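Local coordinates for Pcza361.24 (Amycolatopsis orientalis, PDB 3G2M), which is an N-methyltransferase that probably transfers a methyl group from S-adenosyl-L-methionine to a nitrogen of a glycopeptide during antibiotic biosynthesis, at residues Arg73-Arg78 and Leu187-Met192; Gly84-Leu89 and Phe151-Ile156; Glu106-Glu111 and Thr136-Asp141. One frame throughout, in Å; residues are numbered along the deposited sequence. Where two conformers were deposited one is given.

The three contacts belong to the seven-stranded sheet of a class I methyltransferase, whose strand order is 3-2-1-4-5-7-6. Contact 2 joins the central strands 86-89 and 151-156 and is almost wholly buried. Contact 3 pairs strand 107-111, which adjoins 86-89 in the sheet, with the edge strand 135-139, is partly exposed and carries two cofactor-binding residues. Contact 1 is also buried but holds helix 69-79 on strand 184-191 mainly through one aromatic ring, without a hydrogen bond between its segments, whereas contacts 2 and 3 rest on backbone hydrogen bonds between parallel strands. Contacts 1 and 2 meet through strands 151-156 and 184-191; contacts 1 and 3 are about 10 Å apart at their nearest atoms.

Contact 1 (Arg73-Arg78 and Leu187-Met192); sequences REFATR and LLSLAM
In the Rossmann-like fold of class I methyltransferases, helix 69-79 packs on one face of the central sheet, and here Phe75 reaches from the helix to Leu187 and Ser189 of strand 184-191. The short axes run mostly antiparallel, at 141°, and no hydrogen bond joins the two segments. The Phe75 side chain leaves the helix with CG beside the backbone N (chi1 -83°), which carries the far end of the ring to the strand. One side of the ring slides past Leu187, with CD1 3.8 Å from Leu187 CB. The carbonyl of the same residue meets the ring rim close to its plane, where CE1 lies 3.7 Å from Leu187 O. Farther along the strand, Phe75 CZ approaches Ser189 N obliquely at 3.5 Å. It also reaches Ser189 CB, at 3.6 Å. Val155, Leu286 and Leu96 pack on the same phenylalanine, so its contacts extend over three strands and a loop.

The Ser189 hydroxyl is held by hydrogen bonds with Glu71 OE2 and the backbone N of Ser158. This end of the contact lies beside the cofactor pocket, as the side chain of Ser189 comes within about 4 Å of that of Ser157, a residue that binds S-adenosyl-L-methionine. Leu188 points from the other face of the strand to Val257 and Leu261 of helix 254-263. At the opposite end Arg78 adds a peripheral touch: its guanidinium turns away, edge-on to Glu74 in a long salt bridge, while Arg78 CB rests 4.2 Å from Leu187 CD1.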
loop_
_atom_site.group_PDB
_atom_site.type_symbol
_atom_site.label_atom_id
_atom_site.label_comp_id
_atom_site.label_asym_id
_atom_site.label_seq_id
_atom_site.Cartn_x
_atom_site.Cartn_y
_atom_site.Cartn_z
ATOM N N ARG A 73 -26.878 0.081 -7.712
ATOM C CA ARG A 73 -27.873 -0.937 -7.399
ATOM C C ARG A 73 -27.472 -1.764 -6.173
ATOM O O ARG A 73 -28.307 -2.033 -5.305
ATOM C CB ARG A 73 -28.057 -1.854 -8.610
ATOM C CG ARG A 73 -29.354 -2.654 -8.652
ATOM C CD ARG A 73 -29.453 -3.405 -9.976
ATOM N NE ARG A 73 -28.381 -4.392 -10.118
ATOM C CZ ARG A 73 -27.805 -4.735 -11.270
ATOM N NH1 ARG A 73 -28.179 -4.165 -12.413
ATOM N NH2 ARG A 73 -26.837 -5.645 -11.275
ATOM N N GLU A 74 -26.199 -2.161 -6.100
ATOM C CA GLU A 74 -25.722 -2.941 -4.956
ATOM C C GLU A 74 -25.768 -2.139 -3.667
ATOM O O GLU A 74 -26.130 -2.673 -2.616
ATOM C CB GLU A 74 -24.322 -3.516 -5.186
ATOM C CG GLU A 74 -24.311 -4.825 -5.966
ATOM C CD GLU A 74 -25.013 -5.987 -5.261
ATOM O OE1 GLU A 74 -24.968 -6.095 -4.014
ATOM O OE2 GLU A 74 -25.603 -6.817 -5.976
ATOM N N PHE A 75 -25.408 -0.859 -3.756
ATOM C CA PHE A 75 -25.508 0.043 -2.614
ATOM C C PHE A 75 -26.954 0.114 -2.125
ATOM O O PHE A 75 -27.212 -0.051 -0.934
ATOM C CB PHE A 75 -24.965 1.433 -2.952
ATOM C CG PHE A 75 -23.459 1.553 -2.833
ATOM C CD1 PHE A 75 -22.838 1.533 -1.585
ATOM C CD2 PHE A 75 -22.669 1.700 -3.965
ATOM C CE1 PHE A 75 -21.449 1.646 -1.471
ATOM C CE2 PHE A 75 -21.274 1.819 -3.859
ATOM C CZ PHE A 75 -20.671 1.797 -2.610
ATOM N N ALA A 76 -27.887 0.321 -3.054
ATOM C CA ALA A 76 -29.320 0.365 -2.732
ATOM C C ALA A 76 -29.819 -0.938 -2.102
ATOM O O ALA A 76 -30.546 -0.909 -1.107
ATOM C CB ALA A 76 -30.131 0.706 -3.968
ATOM N N THR A 77 -29.416 -2.070 -2.680
ATOM C CA THR A 77 -29.796 -3.397 -2.189
ATOM C C THR A 77 -29.341 -3.634 -0.747
ATOM O O THR A 77 -30.102 -4.153 0.074
ATOM C CB THR A 77 -29.229 -4.512 -3.108
ATOM O OG1 THR A 77 -29.784 -4.376 -4.423
ATOM C CG2 THR A 77 -29.554 -5.901 -2.571
ATOM N N ARG A 78 -28.106 -3.241 -0.448
ATOM C CA ARG A 78 -27.491 -3.509 0.853
ATOM C C ARG A 78 -27.911 -2.528 1.946
ATOM O O ARG A 78 -27.824 -2.851 3.133
ATOM C CB ARG A 78 -25.960 -3.561 0.730
ATOM C CG ARG A 78 -25.442 -4.696 -0.158
ATOM C CD ARG A 78 -25.760 -6.059 0.423
ATOM N NE ARG A 78 -26.083 -7.028 -0.617
ATOM C CZ ARG A 78 -26.674 -8.203 -0.400
ATOM N NH1 ARG A 78 -27.007 -8.577 0.831
ATOM N NH2 ARG A 78 -26.934 -9.009 -1.421
ATOM N N LEU A 187 -21.244 2.232 4.061
ATOM C CA LEU A 187 -21.186 1.263 2.968
ATOM C C LEU A 187 -20.033 1.586 2.048
ATOM O O LEU A 187 -19.855 2.737 1.651
ATOM C CB LEU A 187 -22.486 1.255 2.152
ATOM C CG LEU A 187 -23.840 0.785 2.701
ATOM C CD1 LEU A 187 -23.846 -0.686 3.028
ATOM C CD2 LEU A 187 -24.309 1.578 3.896
ATOM N N LEU A 188 -19.257 0.563 1.705
ATOM C CA LEU A 188 -18.131 0.726 0.795
ATOM C C LEU A 188 -18.185 -0.316 -0.319
ATOM O O LEU A 188 -18.531 -1.468 -0.077
ATOM C CB LEU A 188 -16.794 0.581 1.543
ATOM C CG LEU A 188 -16.527 1.241 2.898
ATOM C CD1 LEU A 188 -16.992 0.356 4.047
ATOM C CD2 LEU A 188 -15.020 1.507 3.038
ATOM N N SER A 189 -17.866 0.095 -1.541
ATOM C CA SER A 189 -17.535 -0.869 -2.581
ATOM C C SER A 189 -16.020 -0.925 -2.698
ATOM O O SER A 189 -15.344 0.089 -2.501
ATOM C CB SER A 189 -18.171 -0.505 -3.917
ATOM O OG SER A 189 -17.597 0.665 -4.465
ATOM N N LEU A 190 -15.494 -2.113 -2.991
ATOM C CA LEU A 190 -14.052 -2.329 -3.087
ATOM C C LEU A 190 -13.772 -3.315 -4.201
ATOM O O LEU A 190 -14.273 -4.438 -4.162
ATOM C CB LEU A 190 -13.489 -2.896 -1.772
ATOM C CG LEU A 190 -13.682 -2.069 -0.485
ATOM C CD1 LEU A 190 -13.426 -2.907 0.760
ATOM C CD2 LEU A 190 -12.809 -0.833 -0.488
ATOM N N ALA A 191 -12.969 -2.895 -5.174
ATOM C CA ALA A 191 -12.527 -3.781 -6.252
ATOM C C ALA A 191 -11.705 -4.946 -5.695
ATOM O O ALA A 191 -10.890 -4.758 -4.784
ATOM C CB ALA A 191 -11.730 -3.006 -7.282
HETATM N N MSE A 192 -11.928 -6.136 -6.256
HETATM C CA MSE A 192 -11.347 -7.384 -5.764
HETATM C C MSE A 192 -10.591 -8.075 -6.896
HETATM O O MSE A 192 -11.200 -8.590 -7.836
HETATM C CB MSE A 192 -12.440 -8.310 -5.191
HETATM C CG MSE A 192 -11.952 -9.682 -4.659
HETATM SE SE MSE A 192 -13.399 -10.871 -3.999
HETATM C CE MSE A 192 -14.321 -11.166 -5.683
#

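Contact 2 (Gly84-Leu89 and Phe151-Ile156); sequences GPVLEL and FGTVVI
Parallel strands 86-89 and 151-156, neighbours in the middle of the Rossmann-like methyltransferase sheet, are joined by their backbones and by the packing of Leu87 on Phe151. This is a CH-pi contact: Leu87 CB stands over the ring of Phe151, 3.6 Å from its centroid and 8° off the ring normal. Two torsions bring it about. Phe151 places CG beside its own backbone N (chi1 -58°), laying the ring across the neighbouring strand. In Leu87, CG is turned opposite the backbone N; the two side chains cross at about a right angle, and CD2 ends on the same side of the ring but just outside its rim, 3.9 Å from Phe151 CE2. Pro85 meets the ring at its rim, where its O lies near the ring plane, 3.7 Å from Phe151 CD1.

Beyond the ring, Val154 continues the layer, its CG1 3.8 Å from Leu89 CD1, and Leu172 and Val176 of helix 166-179 cover this face. On the opposite face of the sheet Val86 packs obliquely against Thr153. There the extended Glu88 chain passes Val155, whose CG2 lies 3.8 Å from Glu88 CG. The carboxylate continues to Thr97, whose OG1 is hydrogen-bonded to Glu88 OE1.

Backbone hydrogen bonds fix the register of the two strands. Leu87 uses both its polar atoms, its N reaching Thr153 O at 2.9 Å and its O accepting from Val155 N. Leu89 N then bonds to Val155 O at 3.0 Å. Where the chain turns at Gly152 two waters bridge the two segments: one links Pro85 O to Thr153 OG1, and the other donates a hydrogen bond to Pro85 O and accepts one from Gly152 N at 2.8 Å.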
loop_
_atom_site.group_PDB
_atom_site.type_symbol
_atom_site.label_atom_id
_atom_site.label_comp_id
_atom_site.label_asym_id
_atom_site.label_seq_id
_atom_site.Cartn_x
_atom_site.Cartn_y
_atom_site.Cartn_z
ATOM N N GLY A 84 -34.049 8.689 5.403
ATOM C CA GLY A 84 -33.187 9.844 5.639
ATOM C C GLY A 84 -32.115 10.075 4.582
ATOM O O GLY A 84 -31.866 9.205 3.744
ATOM N N PRO A 85 -31.490 11.268 4.608
ATOM C CA PRO A 85 -30.385 11.667 3.735
ATOM C C PRO A 85 -29.165 10.739 3.779
ATOM O O PRO A 85 -28.848 10.161 4.823
ATOM C CB PRO A 85 -30.011 13.056 4.265
ATOM C CG PRO A 85 -31.288 13.568 4.860
ATOM C CD PRO A 85 -31.878 12.363 5.517
ATOM N N VAL A 86 -28.502 10.618 2.633
ATOM C CA VAL A 86 -27.296 9.799 2.487
ATOM C C VAL A 86 -26.112 10.716 2.184
ATOM O O VAL A 86 -26.223 11.623 1.368
ATOM C CB VAL A 86 -27.465 8.747 1.351
ATOM C CG1 VAL A 86 -26.198 7.916 1.157
ATOM C CG2 VAL A 86 -28.664 7.830 1.632
ATOM N N LEU A 87 -24.983 10.486 2.852
ATOM C CA LEU A 87 -23.763 11.199 2.528
ATOM C C LEU A 87 -22.918 10.365 1.563
ATOM O O LEU A 87 -22.530 9.245 1.883
ATOM C CB LEU A 87 -22.979 11.527 3.806
ATOM C CG LEU A 87 -21.617 12.208 3.661
ATOM C CD1 LEU A 87 -21.736 13.584 2.991
ATOM C CD2 LEU A 87 -20.959 12.319 5.025
ATOM N N GLU A 88 -22.665 10.896 0.371
ATOM C CA GLU A 88 -21.773 10.230 -0.579
ATOM C C GLU A 88 -20.423 10.943 -0.627
ATOM O O GLU A 88 -20.346 12.117 -0.977
ATOM C CB GLU A 88 -22.387 10.146 -1.978
ATOM C CG GLU A 88 -21.519 9.371 -2.971
ATOM C CD GLU A 88 -21.950 9.524 -4.415
ATOM O OE1 GLU A 88 -23.041 10.075 -4.674
ATOM O OE2 GLU A 88 -21.193 9.078 -5.302
ATOM N N LEU A 89 -19.367 10.215 -0.270
ATOM C CA LEU A 89 -18.017 10.781 -0.206
ATOM C C LEU A 89 -17.329 10.655 -1.547
ATOM O O LEU A 89 -17.410 9.605 -2.198
ATOM C CB LEU A 89 -17.174 10.087 0.875
ATOM C CG LEU A 89 -17.783 10.020 2.275
ATOM C CD1 LEU A 89 -16.978 9.088 3.186
ATOM C CD2 LEU A 89 -17.913 11.409 2.901
ATOM N N PHE A 151 -25.719 11.487 9.451
ATOM C CA PHE A 151 -26.455 10.750 8.421
ATOM C C PHE A 151 -26.703 9.309 8.836
ATOM O O PHE A 151 -25.902 8.715 9.556
ATOM C CB PHE A 151 -25.686 10.763 7.092
ATOM C CG PHE A 151 -25.400 12.137 6.555
ATOM C CD1 PHE A 151 -26.178 12.671 5.541
ATOM C CD2 PHE A 151 -24.336 12.888 7.048
ATOM C CE1 PHE A 151 -25.919 13.940 5.033
ATOM C CE2 PHE A 151 -24.071 14.154 6.552
ATOM C CZ PHE A 151 -24.861 14.681 5.537
ATOM N N GLY A 152 -27.816 8.747 8.373
ATOM C CA GLY A 152 -28.124 7.343 8.634
ATOM C C GLY A 152 -27.328 6.407 7.741
ATOM O O GLY A 152 -27.161 5.233 8.065
ATOM N N THR A 153 -26.846 6.936 6.616
ATOM C CA THR A 153 -26.088 6.180 5.615
ATOM C C THR A 153 -24.951 7.036 5.060
ATOM O O THR A 153 -25.164 8.183 4.669
ATOM C CB THR A 153 -26.990 5.738 4.429
ATOM O OG1 THR A 153 -28.173 5.104 4.928
ATOM C CG2 THR A 153 -26.255 4.762 3.508
ATOM N N VAL A 154 -23.743 6.474 5.045
ATOM C CA VAL A 154 -22.592 7.093 4.396
ATOM C C VAL A 154 -21.982 6.083 3.418
ATOM O O VAL A 154 -21.752 4.933 3.776
ATOM C CB VAL A 154 -21.522 7.578 5.423
ATOM C CG1 VAL A 154 -20.298 8.163 4.700
ATOM C CG2 VAL A 154 -22.106 8.614 6.385
ATOM N N VAL A 155 -21.728 6.515 2.186
ATOM C CA VAL A 155 -21.222 5.615 1.137
ATOM C C VAL A 155 -19.931 6.125 0.488
ATOM O O VAL A 155 -19.710 7.335 0.375
ATOM C CB VAL A 155 -22.299 5.292 0.033
ATOM C CG1 VAL A 155 -23.525 4.618 0.638
ATOM C CG2 VAL A 155 -22.715 6.529 -0.728
ATOM N N ILE A 156 -19.075 5.187 0.081
ATOM C CA ILE A 156 -17.867 5.520 -0.669
ATOM C C ILE A 156 -17.574 4.434 -1.706
ATOM O O ILE A 156 -17.733 3.242 -1.436
ATOM C CB ILE A 156 -16.641 5.787 0.271
ATOM C CG1 ILE A 156 -15.484 6.445 -0.498
ATOM C CG2 ILE A 156 -16.179 4.512 1.000
ATOM C CD1 ILE A 156 -14.375 6.968 0.401
HETATM O O HOH W 1 -29.836 7.393 5.592
HETATM O O HOH W 2 -29.953 10.308 7.400
#

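Contact 3 (Glu106-Glu111 and Thr136-Asp141); sequences EVTALE and TLVQGD
Strand 107-111 and the edge strand 135-139 of the Rossmann-like sheet run parallel, and five backbone hydrogen bonds from Val107 and Thr136 to Glu111 and Gly140 join them. Thr136 N binds Val107 O at 2.8 Å. Ala109 contributes both its N, to Thr136 O, and its O, to Val138 N, and Glu111 N then reaches Val138 O. The last bond is different: Gly140 N lies 3.0 Å from Glu111 O but 58° out of the carbonyl plane, where segment 136-141 leaves the strand after Gln139.

Leu110 supplies the main apolar touch. With its CG pointing opposite the backbone N (chi1 -178°), CD1 is brought within 3.9 Å of Val138 CG1. The same methyl rests on the bare backbone of Gly140, 3.7 Å from its CA. On this face Thr108 CG2 also meets Val138 CG2, at 3.9 Å, while on the other Ala109 CB touches Leu137 CD2 at 3.8 Å.

Farther out, Phe145 packs on Leu110, and Phe120 and Arg121 of helix 114-125 cover Leu137. Glu111, the last residue of strand 107-111, and Asp141, in the loop after strand 135-139, both bind S-adenosyl-L-methionine. Glu111 probably corresponds to the acidic residue that ends this second strand in class I methyltransferases and typically holds the ribose hydroxyls. Asp141 OD1 is hydrogen-bonded to Ser143 OG, and Glu111 OE1 and OE2 accept hydrogen bonds from Gly92 N and Ser113 N, respectively.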
loop_
_atom_site.group_PDB
_atom_site.type_symbol
_atom_site.label_atom_id
_atom_site.label_comp_id
_atom_site.label_asym_id
_atom_site.label_seq_id
_atom_site.Cartn_x
_atom_site.Cartn_y
_atom_site.Cartn_z
ATOM N N GLU A 106 -32.472 11.542 -0.733
ATOM C CA GLU A 106 -31.833 12.822 -0.488
ATOM C C GLU A 106 -30.346 12.513 -0.331
ATOM O O GLU A 106 -29.975 11.643 0.470
ATOM C CB GLU A 106 -32.355 13.451 0.800
ATOM C CG GLU A 106 -33.787 13.960 0.741
ATOM C CD GLU A 106 -34.190 14.641 2.033
ATOM O OE1 GLU A 106 -35.001 14.060 2.787
ATOM O OE2 GLU A 106 -33.678 15.750 2.305
ATOM N N VAL A 107 -29.502 13.187 -1.108
ATOM C CA VAL A 107 -28.057 12.916 -1.072
ATOM C C VAL A 107 -27.266 14.197 -0.843
ATOM O O VAL A 107 -27.489 15.204 -1.519
ATOM C CB VAL A 107 -27.535 12.206 -2.361
ATOM C CG1 VAL A 107 -26.053 11.807 -2.212
ATOM C CG2 VAL A 107 -28.358 10.967 -2.682
ATOM N N THR A 108 -26.366 14.155 0.137
ATOM C CA THR A 108 -25.323 15.162 0.269
ATOM C C THR A 108 -24.086 14.578 -0.403
ATOM O O THR A 108 -23.579 13.532 0.011
ATOM C CB THR A 108 -25.040 15.518 1.738
ATOM O OG1 THR A 108 -26.229 16.054 2.328
ATOM C CG2 THR A 108 -23.916 16.557 1.847
ATOM N N ALA A 109 -23.647 15.222 -1.479
ATOM C CA ALA A 109 -22.514 14.730 -2.248
ATOM C C ALA A 109 -21.301 15.601 -1.945
ATOM O O ALA A 109 -21.331 16.806 -2.162
ATOM C CB ALA A 109 -22.838 14.733 -3.723
ATOM N N LEU A 110 -20.251 14.979 -1.417
ATOM C CA LEU A 110 -19.040 15.686 -1.011
ATOM C C LEU A 110 -17.926 15.468 -2.029
ATOM O O LEU A 110 -17.624 14.329 -2.386
ATOM C CB LEU A 110 -18.580 15.184 0.365
ATOM C CG LEU A 110 -17.348 15.852 0.983
ATOM C CD1 LEU A 110 -17.790 16.964 1.918
ATOM C CD2 LEU A 110 -16.479 14.855 1.725
ATOM N N GLU A 111 -17.291 16.551 -2.468
ATOM C CA GLU A 111 -16.278 16.455 -3.511
ATOM C C GLU A 111 -15.193 17.506 -3.286
ATOM O O GLU A 111 -15.489 18.638 -2.893
ATOM C CB GLU A 111 -16.940 16.586 -4.894
ATOM C CG GLU A 111 -16.010 16.735 -6.099
ATOM C CD GLU A 111 -14.943 15.657 -6.187
ATOM O OE1 GLU A 111 -15.236 14.488 -5.870
ATOM O OE2 GLU A 111 -13.804 15.988 -6.573
ATOM N N THR A 136 -27.602 17.883 -2.463
ATOM C CA THR A 136 -26.860 18.968 -1.825
ATOM C C THR A 136 -25.366 18.793 -2.080
ATOM O O THR A 136 -24.769 17.812 -1.636
ATOM C CB THR A 136 -27.103 19.013 -0.299
ATOM O OG1 THR A 136 -28.502 19.146 -0.035
ATOM C CG2 THR A 136 -26.361 20.192 0.342
ATOM N N LEU A 137 -24.765 19.744 -2.788
ATOM C CA LEU A 137 -23.333 19.682 -3.085
ATOM C C LEU A 137 -22.488 20.411 -2.050
ATOM O O LEU A 137 -22.813 21.524 -1.646
ATOM C CB LEU A 137 -23.033 20.224 -4.485
ATOM C CG LEU A 137 -23.465 19.357 -5.668
ATOM C CD1 LEU A 137 -23.225 20.100 -6.965
ATOM C CD2 LEU A 137 -22.722 18.036 -5.673
ATOM N N VAL A 138 -21.397 19.770 -1.629
ATOM C CA VAL A 138 -20.512 20.335 -0.606
ATOM C C VAL A 138 -19.049 20.101 -0.969
ATOM O O VAL A 138 -18.671 18.986 -1.335
ATOM C CB VAL A 138 -20.799 19.715 0.802
ATOM C CG1 VAL A 138 -19.844 20.284 1.846
ATOM C CG2 VAL A 138 -22.236 19.966 1.222
ATOM N N GLN A 139 -18.229 21.146 -0.882
ATOM C CA GLN A 139 -16.800 20.974 -1.101
ATOM C C GLN A 139 -16.142 20.433 0.163
ATOM O O GLN A 139 -16.342 20.959 1.254
ATOM C CB GLN A 139 -16.121 22.268 -1.557
ATOM C CG GLN A 139 -14.653 22.054 -1.922
ATOM C CD GLN A 139 -14.092 23.104 -2.857
ATOM O OE1 GLN A 139 -14.700 24.150 -3.095
ATOM N NE2 GLN A 139 -12.913 22.827 -3.395
ATOM N N GLY A 140 -15.358 19.370 0.008
ATOM C CA GLY A 140 -14.671 18.795 1.153
ATOM C C GLY A 140 -13.771 17.635 0.802
ATOM O O GLY A 140 -13.846 17.088 -0.294
ATOM N N ASP A 141 -12.936 17.266 1.764
ATOM C CA ASP A 141 -11.954 16.197 1.626
ATOM C C ASP A 141 -12.414 14.942 2.377
ATOM O O ASP A 141 -12.525 14.960 3.603
ATOM C CB ASP A 141 -10.629 16.691 2.210
ATOM C CG ASP A 141 -9.467 15.784 1.901
ATOM O OD1 ASP A 141 -9.653 14.554 1.732
ATOM O OD2 ASP A 141 -8.347 16.315 1.849
HETATM O O HOH W 3 -30.048 16.771 -0.152
#